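Local coordinates for oxidoreductase, NAD-binding/iron-sulfur cluster-binding protein (Nitratireductor pacificus pht-3B, PDB 6ZXU), which probably removes halogen atoms reductively from organic compounds, using a bound cobalamin and two [4Fe-4S] clusters, at residues F192-L206 and G231-L243. Numbering follows the deposited sequence.
Sequences FPARGHFSGDAQVDL and GFRLGVVTTGYAL
Pro193 O is gripped twice: Thr239 OG1 donates to it over 2.7 Å, tilted 22° from the carbonyl plane, and a water donates to it while accepting from Gly240 N. With chi1 at -178°, Thr239 OG1 points away from its own backbone N, from where it both reaches Pro193 O and accepts from Tyr241 N at 3.0 Å, an ST turn at the end of strand 232-239. Just beyond, the Tyr241 ring brings an edge to the Phe192 face, planes at 52°, with Tyr241 CD1 3.5 Å above the centre of the Phe192 ring. Because Arg106 of helix 103-116 and Val187 of helix 168-190 also touch Phe192, an alanine here would probably leave that edge of Tyr241 without its aromatic cover and open a gap between strand end and helices. Strands 194-198 and 232-239 run antiparallel, their register fixed by paired backbone bonds at Arg195–Thr238 and His197–Val236. They form one side of a four-stranded antiparallel sheet, in which strand 194-198 is outermost and strand 142-149 borders 232-239 on its other flank; the contact lies away from the cobalamin and cluster sites. On the His197 face of the sheet, the imidazole is held at both nitrogens: His197 NE2 shares a nearly straight hydrogen bond with Thr238 OG1 (2.9 Å), and His197 ND1 accepts from Gln203 N at 3.1 Å, close to the ring plane. These two bonds fix the ring's rotation and tie the returning loop to the sheet; Thr238 OG1 is also bonded to His140. Val204 CG2 lies over one face of the His197 ring, 3.9 Å above its plane and offset toward the rim. Farther along, Leu206 CD2 presses on Val236 CG2 at 3.5 Å, a tight carbon pair, while Leu234 CD1 approaches Leu206 CB.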
ATOM      1  N   PHE A 192       8.579 -17.380  18.511  1.00 22.07           N
ATOM      2  CA  PHE A 192       7.668 -18.491  18.690  1.00 21.06           C
ATOM      3  C   PHE A 192       7.488 -19.229  17.430  1.00 24.59           C
ATOM      4  O   PHE A 192       7.274 -18.621  16.368  1.00 26.07           O
ATOM      5  CB  PHE A 192       6.262 -18.007  19.212  1.00 24.01           C
ATOM      6  CG  PHE A 192       6.310 -17.250  20.481  1.00 25.12           C
ATOM      7  CD1 PHE A 192       6.650 -15.895  20.499  1.00 26.83           C
ATOM      8  CD2 PHE A 192       6.074 -17.879  21.695  1.00 25.60           C
ATOM      9  CE1 PHE A 192       6.790 -15.193  21.680  1.00 26.26           C
ATOM     10  CE2 PHE A 192       6.180 -17.177  22.860  1.00 26.51           C
ATOM     11  CZ  PHE A 192       6.514 -15.827  22.867  1.00 26.00           C
ATOM     12  N   PRO A 193       7.591 -20.551  17.453  1.00 26.26           N
ATOM     13  CA  PRO A 193       7.268 -21.326  16.271  1.00 28.70           C
ATOM     14  C   PRO A 193       5.849 -21.133  15.808  1.00 25.09           C
ATOM     15  O   PRO A 193       4.912 -20.986  16.601  1.00 28.19           O
ATOM     16  CB  PRO A 193       7.476 -22.773  16.736  1.00 30.17           C
ATOM     17  CG  PRO A 193       8.564 -22.628  17.757  1.00 30.57           C
ATOM     18  CD  PRO A 193       8.208 -21.392  18.501  1.00 31.20           C
ATOM     19  N   ALA A 194       5.693 -21.061  14.520  1.00 24.39           N
ATOM     20  CA  ALA A 194       4.397 -20.759  13.857  1.00 22.82           C
ATOM     21  C   ALA A 194       4.429 -21.156  12.413  1.00 20.27           C
ATOM     22  O   ALA A 194       5.486 -21.093  11.741  1.00 22.91           O
ATOM     23  CB  ALA A 194       4.112 -19.270  13.986  1.00 25.67           C
ATOM     24  N   ARG A 195       3.337 -21.642  11.951  1.00 19.03           N
ATOM     25  CA  ARG A 195       3.245 -22.183  10.623  1.00 21.56           C
ATOM     26  C   ARG A 195       1.950 -21.672   9.978  1.00 23.01           C
ATOM     27  O   ARG A 195       0.881 -21.644  10.622  1.00 19.83           O
ATOM     28  CB  ARG A 195       3.213 -23.696  10.707  1.00 26.31           C
ATOM     29  CG  ARG A 195       2.801 -24.469   9.472  1.00 27.28           C
ATOM     30  CD  ARG A 195       3.768 -24.338   8.365  1.00 29.89           C
ATOM     31  NE  ARG A 195       3.845 -25.503   7.475  1.00 31.18           N
ATOM     32  CZ  ARG A 195       3.049 -25.824   6.471  1.00 33.27           C
ATOM     33  NH1 ARG A 195       1.972 -25.135   6.112  1.00 29.24           N
ATOM     34  NH2 ARG A 195       3.353 -26.931   5.759  1.00 36.08           N
ATOM     35  N   GLY A 196       2.029 -21.230   8.708  1.00 22.41           N
ATOM     36  CA  GLY A 196       0.892 -20.759   7.969  1.00 19.85           C
ATOM     37  C   GLY A 196       0.301 -21.865   7.148  1.00 19.76           C
ATOM     38  O   GLY A 196       0.993 -22.817   6.765  1.00 19.69           O
ATOM     39  N   HIS A 197      -0.977 -21.754   6.908  1.00 19.30           N
ATOM     40  CA  HIS A 197      -1.723 -22.746   6.174  1.00 20.57           C
ATOM     41  C   HIS A 197      -2.721 -22.099   5.285  1.00 22.89           C
ATOM     42  O   HIS A 197      -3.361 -21.090   5.674  1.00 23.75           O
ATOM     43  CB  HIS A 197      -2.482 -23.723   7.162  1.00 22.73           C
ATOM     44  CG  HIS A 197      -1.668 -24.238   8.295  1.00 21.31           C
ATOM     45  ND1 HIS A 197      -1.152 -25.519   8.351  1.00 23.92           N
ATOM     46  CD2 HIS A 197      -1.265 -23.637   9.433  1.00 23.50           C
ATOM     47  CE1 HIS A 197      -0.492 -25.685   9.474  1.00 20.87           C
ATOM     48  NE2 HIS A 197      -0.555 -24.564  10.159  1.00 22.81           N
ATOM     49  N   PHE A 198      -2.961 -22.672   4.115  1.00 21.74           N
ATOM     50  CA  PHE A 198      -4.065 -22.251   3.289  1.00 23.12           C
ATOM     51  C   PHE A 198      -4.367 -23.423   2.391  1.00 23.74           C
ATOM     52  O   PHE A 198      -3.746 -24.477   2.520  1.00 24.66           O
ATOM     53  CB  PHE A 198      -3.743 -20.974   2.498  1.00 23.56           C
ATOM     54  CG  PHE A 198      -2.879 -21.200   1.281  1.00 23.51           C
ATOM     55  CD1 PHE A 198      -1.584 -21.563   1.452  1.00 21.67           C
ATOM     56  CD2 PHE A 198      -3.386 -21.064   0.001  1.00 22.91           C
ATOM     57  CE1 PHE A 198      -0.803 -21.812   0.347  1.00 23.69           C
ATOM     58  CE2 PHE A 198      -2.602 -21.255  -1.103  1.00 23.02           C
ATOM     59  CZ  PHE A 198      -1.319 -21.702  -0.922  1.00 22.66           C
ATOM     60  N   SER A 199      -5.376 -23.288   1.571  1.00 22.71           N
ATOM     61  CA  SER A 199      -5.836 -24.446   0.788  1.00 28.31           C
ATOM     62  C   SER A 199      -4.702 -25.201   0.033  1.00 30.93           C
ATOM     63  O   SER A 199      -4.688 -26.393  -0.033  1.00 32.20           O
ATOM     64  CB  SER A 199      -6.864 -23.979  -0.190  1.00 31.07           C
ATOM     65  OG  SER A 199      -7.226 -25.084  -0.966  1.00 43.08           O
ATOM     66  N   GLY A 200      -3.799 -24.444  -0.588  1.00 29.14           N
ATOM     67  CA  GLY A 200      -2.682 -24.962  -1.304  1.00 29.97           C
ATOM     68  C   GLY A 200      -1.611 -25.687  -0.500  1.00 32.79           C
ATOM     69  O   GLY A 200      -0.873 -26.481  -1.085  1.00 40.01           O
ATOM     70  N   ASP A 201      -1.569 -25.499   0.826  1.00 30.89           N
ATOM     71  CA  ASP A 201      -0.628 -26.160   1.696  1.00 30.51           C
ATOM     72  C   ASP A 201      -1.115 -25.998   3.112  1.00 29.76           C
ATOM     73  O   ASP A 201      -0.866 -24.966   3.762  1.00 27.68           O
ATOM     74  CB  ASP A 201       0.773 -25.538   1.547  1.00 35.07           C
ATOM     75  CG  ASP A 201       1.888 -26.318   2.310  1.00 42.76           C
ATOM     76  OD1 ASP A 201       1.746 -26.578   3.511  1.00 48.48           O
ATOM     77  OD2 ASP A 201       2.934 -26.674   1.695  1.00 45.62           O
ATOM     78  N   ALA A 202      -1.759 -27.040   3.605  1.00 31.81           N
ATOM     79  CA  ALA A 202      -2.352 -27.007   4.965  1.00 34.83           C
ATOM     80  C   ALA A 202      -2.036 -28.325   5.690  1.00 31.39           C
ATOM     81  O   ALA A 202      -2.180 -29.375   5.121  1.00 35.25           O
ATOM     82  CB  ALA A 202      -3.868 -26.792   4.872  1.00 28.40           C
ATOM     83  N   GLN A 203      -1.665 -28.221   6.948  1.00 30.27           N
ATOM     84  CA  GLN A 203      -1.531 -29.373   7.886  1.00 31.48           C
ATOM     85  C   GLN A 203      -2.710 -29.530   8.851  1.00 35.89           C
ATOM     86  O   GLN A 203      -2.614 -30.297   9.769  1.00 36.40           O
ATOM     87  CB  GLN A 203      -0.251 -29.224   8.711  1.00 31.38           C
ATOM     88  CG  GLN A 203       1.006 -29.090   7.864  1.00 34.84           C
ATOM     89  CD  GLN A 203       2.191 -28.737   8.712  1.00 39.67           C
ATOM     90  OE1 GLN A 203       2.077 -28.095   9.792  1.00 37.02           O
ATOM     91  NE2 GLN A 203       3.351 -29.160   8.259  1.00 40.84           N
ATOM     92  N   VAL A 204      -3.761 -28.722   8.695  1.00 33.10           N
ATOM     93  CA  VAL A 204      -4.895 -28.697   9.614  1.00 31.33           C
ATOM     94  C   VAL A 204      -6.152 -28.570   8.814  1.00 30.84           C
ATOM     95  O   VAL A 204      -6.106 -28.280   7.588  1.00 35.52           O
ATOM     96  CB  VAL A 204      -4.818 -27.533  10.604  1.00 31.46           C
ATOM     97  CG1 VAL A 204      -3.628 -27.666  11.505  1.00 33.93           C
ATOM     98  CG2 VAL A 204      -4.784 -26.187   9.862  1.00 33.19           C
ATOM     99  N   ASP A 205      -7.290 -28.767   9.475  1.00 33.45           N
ATOM    100  CA  ASP A 205      -8.601 -28.730   8.797  1.00 33.55           C
ATOM    101  C   ASP A 205      -9.120 -27.290   8.857  1.00 33.09           C
ATOM    102  O   ASP A 205      -9.673 -26.865   9.864  1.00 29.16           O
ATOM    103  CB  ASP A 205      -9.612 -29.677   9.466  1.00 37.40           C
ATOM    104  CG  ASP A 205     -10.881 -29.863   8.656  1.00 44.49           C
ATOM    105  OD1 ASP A 205     -11.422 -28.933   8.003  1.00 44.43           O
ATOM    106  OD2 ASP A 205     -11.407 -30.984   8.704  1.00 59.51           O
ATOM    107  N   LEU A 206      -8.963 -26.578   7.749  1.00 28.01           N
ATOM    108  CA  LEU A 206      -9.254 -25.167   7.711  1.00 25.17           C
ATOM    109  C   LEU A 206     -10.720 -24.907   7.977  1.00 21.74           C
ATOM    110  O   LEU A 206     -11.038 -24.028   8.734  1.00 23.61           O
ATOM    111  CB  LEU A 206      -8.864 -24.560   6.330  1.00 25.42           C
ATOM    112  CG  LEU A 206      -7.430 -24.702   5.825  1.00 25.85           C
ATOM    113  CD1 LEU A 206      -7.309 -24.317   4.348  1.00 29.00           C
ATOM    114  CD2 LEU A 206      -6.504 -23.863   6.685  1.00 26.14           C
ATOM    115  N   GLY A 231     -18.569 -14.949  -1.102  1.00 23.26           N
ATOM    116  CA  GLY A 231     -17.684 -16.047  -0.927  1.00 23.47           C
ATOM    117  C   GLY A 231     -16.369 -15.581  -0.387  1.00 20.77           C
ATOM    118  O   GLY A 231     -16.119 -14.386  -0.258  1.00 21.50           O
ATOM    119  N   PHE A 232     -15.534 -16.531   0.019  1.00 18.95           N
ATOM    120  CA  PHE A 232     -14.322 -16.239   0.712  1.00 20.05           C
ATOM    121  C   PHE A 232     -13.414 -17.511   0.680  1.00 19.14           C
ATOM    122  O   PHE A 232     -13.874 -18.593   0.340  1.00 22.59           O
ATOM    123  CB  PHE A 232     -14.588 -15.825   2.166  1.00 22.17           C
ATOM    124  CG  PHE A 232     -15.225 -16.907   2.981  1.00 23.11           C
ATOM    125  CD1 PHE A 232     -16.591 -17.062   2.980  1.00 22.84           C
ATOM    126  CD2 PHE A 232     -14.460 -17.808   3.675  1.00 24.57           C
ATOM    127  CE1 PHE A 232     -17.190 -18.086   3.707  1.00 25.10           C
ATOM    128  CE2 PHE A 232     -15.062 -18.828   4.433  1.00 24.10           C
ATOM    129  CZ  PHE A 232     -16.404 -18.960   4.444  1.00 24.27           C
ATOM    130  N   ARG A 233     -12.148 -17.318   1.054  1.00 18.25           N
ATOM    131  CA  ARG A 233     -11.207 -18.364   1.301  1.00 21.05           C
ATOM    132  C   ARG A 233     -10.522 -18.116   2.602  1.00 19.95           C
ATOM    133  O   ARG A 233     -10.572 -16.992   3.123  1.00 18.73           O
ATOM    134  CB  ARG A 233     -10.187 -18.524   0.148  1.00 19.85           C
ATOM    135  CG  ARG A 233     -10.830 -18.679  -1.195  1.00 21.43           C
ATOM    136  CD  ARG A 233     -11.531 -20.032  -1.424  1.00 22.26           C
ATOM    137  NE  ARG A 233     -10.529 -21.078  -1.554  1.00 25.33           N
ATOM    138  CZ  ARG A 233     -10.769 -22.343  -1.884  1.00 25.22           C
ATOM    139  NH1 ARG A 233     -11.968 -22.788  -2.166  1.00 22.07           N
ATOM    140  NH2 ARG A 233      -9.736 -23.152  -2.004  1.00 29.72           N
ATOM    141  N   LEU A 234      -9.897 -19.184   3.154  1.00 20.76           N
ATOM    142  CA  LEU A 234      -9.295 -19.174   4.497  1.00 21.33           C
ATOM    143  C   LEU A 234      -7.793 -19.307   4.543  1.00 20.82           C
ATOM    144  O   LEU A 234      -7.207 -19.956   3.702  1.00 21.23           O
ATOM    145  CB  LEU A 234      -9.834 -20.332   5.326  1.00 21.57           C
ATOM    146  CG  LEU A 234     -11.341 -20.337   5.526  1.00 22.95           C
ATOM    147  CD1 LEU A 234     -11.783 -21.735   6.016  1.00 23.57           C
ATOM    148  CD2 LEU A 234     -11.717 -19.257   6.537  1.00 22.89           C
ATOM    149  N   GLY A 235      -7.186 -18.643   5.526  1.00 21.62           N
ATOM    150  CA  GLY A 235      -5.821 -18.868   5.907  1.00 20.40           C
ATOM    151  C   GLY A 235      -5.810 -19.076   7.425  1.00 21.95           C
ATOM    152  O   GLY A 235      -6.689 -18.607   8.134  1.00 20.80           O
ATOM    153  N   VAL A 236      -4.796 -19.779   7.911  1.00 20.87           N
ATOM    154  CA  VAL A 236      -4.600 -20.106   9.341  1.00 20.30           C
ATOM    155  C   VAL A 236      -3.129 -19.966   9.675  1.00 20.34           C
ATOM    156  O   VAL A 236      -2.240 -20.279   8.878  1.00 18.86           O
ATOM    157  CB  VAL A 236      -5.069 -21.530   9.667  1.00 21.35           C
ATOM    158  CG1 VAL A 236      -4.702 -21.873  11.090  1.00 20.42           C
ATOM    159  CG2 VAL A 236      -6.565 -21.677   9.414  1.00 23.99           C
ATOM    160  N   VAL A 237      -2.865 -19.416  10.832  1.00 19.44           N
ATOM    161  CA  VAL A 237      -1.549 -19.518  11.426  1.00 22.02           C
ATOM    162  C   VAL A 237      -1.695 -20.329  12.739  1.00 23.48           C
ATOM    163  O   VAL A 237      -2.414 -19.924  13.663  1.00 23.31           O
ATOM    164  CB  VAL A 237      -0.964 -18.142  11.738  1.00 20.96           C
ATOM    165  CG1 VAL A 237       0.370 -18.273  12.424  1.00 20.50           C
ATOM    166  CG2 VAL A 237      -0.824 -17.308  10.440  1.00 25.40           C
ATOM    167  N   THR A 238      -0.994 -21.474  12.835  1.00 23.37           N
ATOM    168  CA  THR A 238      -0.981 -22.262  14.040  1.00 21.29           C
ATOM    169  C   THR A 238       0.299 -21.928  14.775  1.00 23.37           C
ATOM    170  O   THR A 238       1.358 -21.683  14.166  1.00 24.37           O
ATOM    171  CB  THR A 238      -1.039 -23.777  13.781  1.00 24.75           C
ATOM    172  OG1 THR A 238       0.078 -24.158  12.949  1.00 22.89           O
ATOM    173  CG2 THR A 238      -2.334 -24.145  13.120  1.00 24.11           C
ATOM    174  N   THR A 239       0.238 -21.915  16.085  1.00 23.44           N
ATOM    175  CA  THR A 239       1.394 -21.555  16.886  1.00 23.29           C
ATOM    176  C   THR A 239       1.218 -22.023  18.343  1.00 24.47           C
ATOM    177  O   THR A 239       0.110 -22.364  18.774  1.00 22.88           O
ATOM    178  CB  THR A 239       1.614 -20.013  16.835  1.00 23.74           C
ATOM    179  OG1 THR A 239       2.773 -19.638  17.583  1.00 25.21           O
ATOM    180  CG2 THR A 239       0.438 -19.257  17.420  1.00 26.20           C
ATOM    181  N   GLY A 240       2.322 -22.042  19.072  1.00 25.59           N
ATOM    182  CA  GLY A 240       2.337 -22.242  20.511  1.00 29.57           C
ATOM    183  C   GLY A 240       2.379 -20.923  21.262  1.00 31.82           C
ATOM    184  O   GLY A 240       2.291 -20.912  22.489  1.00 32.33           O
ATOM    185  N   TYR A 241       2.480 -19.796  20.541  1.00 31.08           N
ATOM    186  CA  TYR A 241       2.246 -18.416  21.098  1.00 26.43           C
ATOM    187  C   TYR A 241       0.771 -18.406  21.597  1.00 27.41           C
ATOM    188  O   TYR A 241      -0.185 -18.417  20.806  1.00 28.88           O
ATOM    189  CB  TYR A 241       2.436 -17.382  19.955  1.00 26.31           C
ATOM    190  CG  TYR A 241       2.329 -15.882  20.236  1.00 22.51           C
ATOM    191  CD1 TYR A 241       3.152 -15.280  21.107  1.00 20.41           C
ATOM    192  CD2 TYR A 241       1.490 -15.106  19.475  1.00 22.87           C
ATOM    193  CE1 TYR A 241       3.158 -13.915  21.275  1.00 21.09           C
ATOM    194  CE2 TYR A 241       1.425 -13.718  19.620  1.00 20.97           C
ATOM    195  CZ  TYR A 241       2.270 -13.103  20.487  1.00 22.34           C
ATOM    196  OH  TYR A 241       2.235 -11.709  20.639  1.00 21.61           O
ATOM    197  N   ALA A 242       0.597 -18.371  22.907  1.00 28.50           N
ATOM    198  CA  ALA A 242      -0.742 -18.489  23.498  1.00 26.37           C
ATOM    199  C   ALA A 242      -1.518 -17.224  23.295  1.00 23.39           C
ATOM    200  O   ALA A 242      -1.017 -16.111  23.516  1.00 23.51           O
ATOM    201  CB  ALA A 242      -0.649 -18.774  24.974  1.00 29.26           C
ATOM    202  N   LEU A 243      -2.760 -17.424  22.901  1.00 24.62           N
ATOM    203  CA  LEU A 243      -3.673 -16.352  22.525  1.00 25.82           C
ATOM    204  C   LEU A 243      -5.029 -16.568  23.194  1.00 25.61           C
ATOM    205  O   LEU A 243      -5.525 -17.683  23.219  1.00 29.36           O
ATOM    206  CB  LEU A 243      -3.880 -16.361  20.991  1.00 28.09           C
ATOM    207  CG  LEU A 243      -2.680 -16.206  20.094  1.00 25.87           C
ATOM    208  CD1 LEU A 243      -2.992 -16.631  18.668  1.00 26.60           C
ATOM    209  CD2 LEU A 243      -2.206 -14.763  20.161  1.00 27.11           C
TER
HETATM  210  O   HOH W   1       5.056 -21.808  19.017  1.00 35.40           O
HETATM  211  O   HOH W   2      -7.464 -21.385   1.491  1.00 28.34           O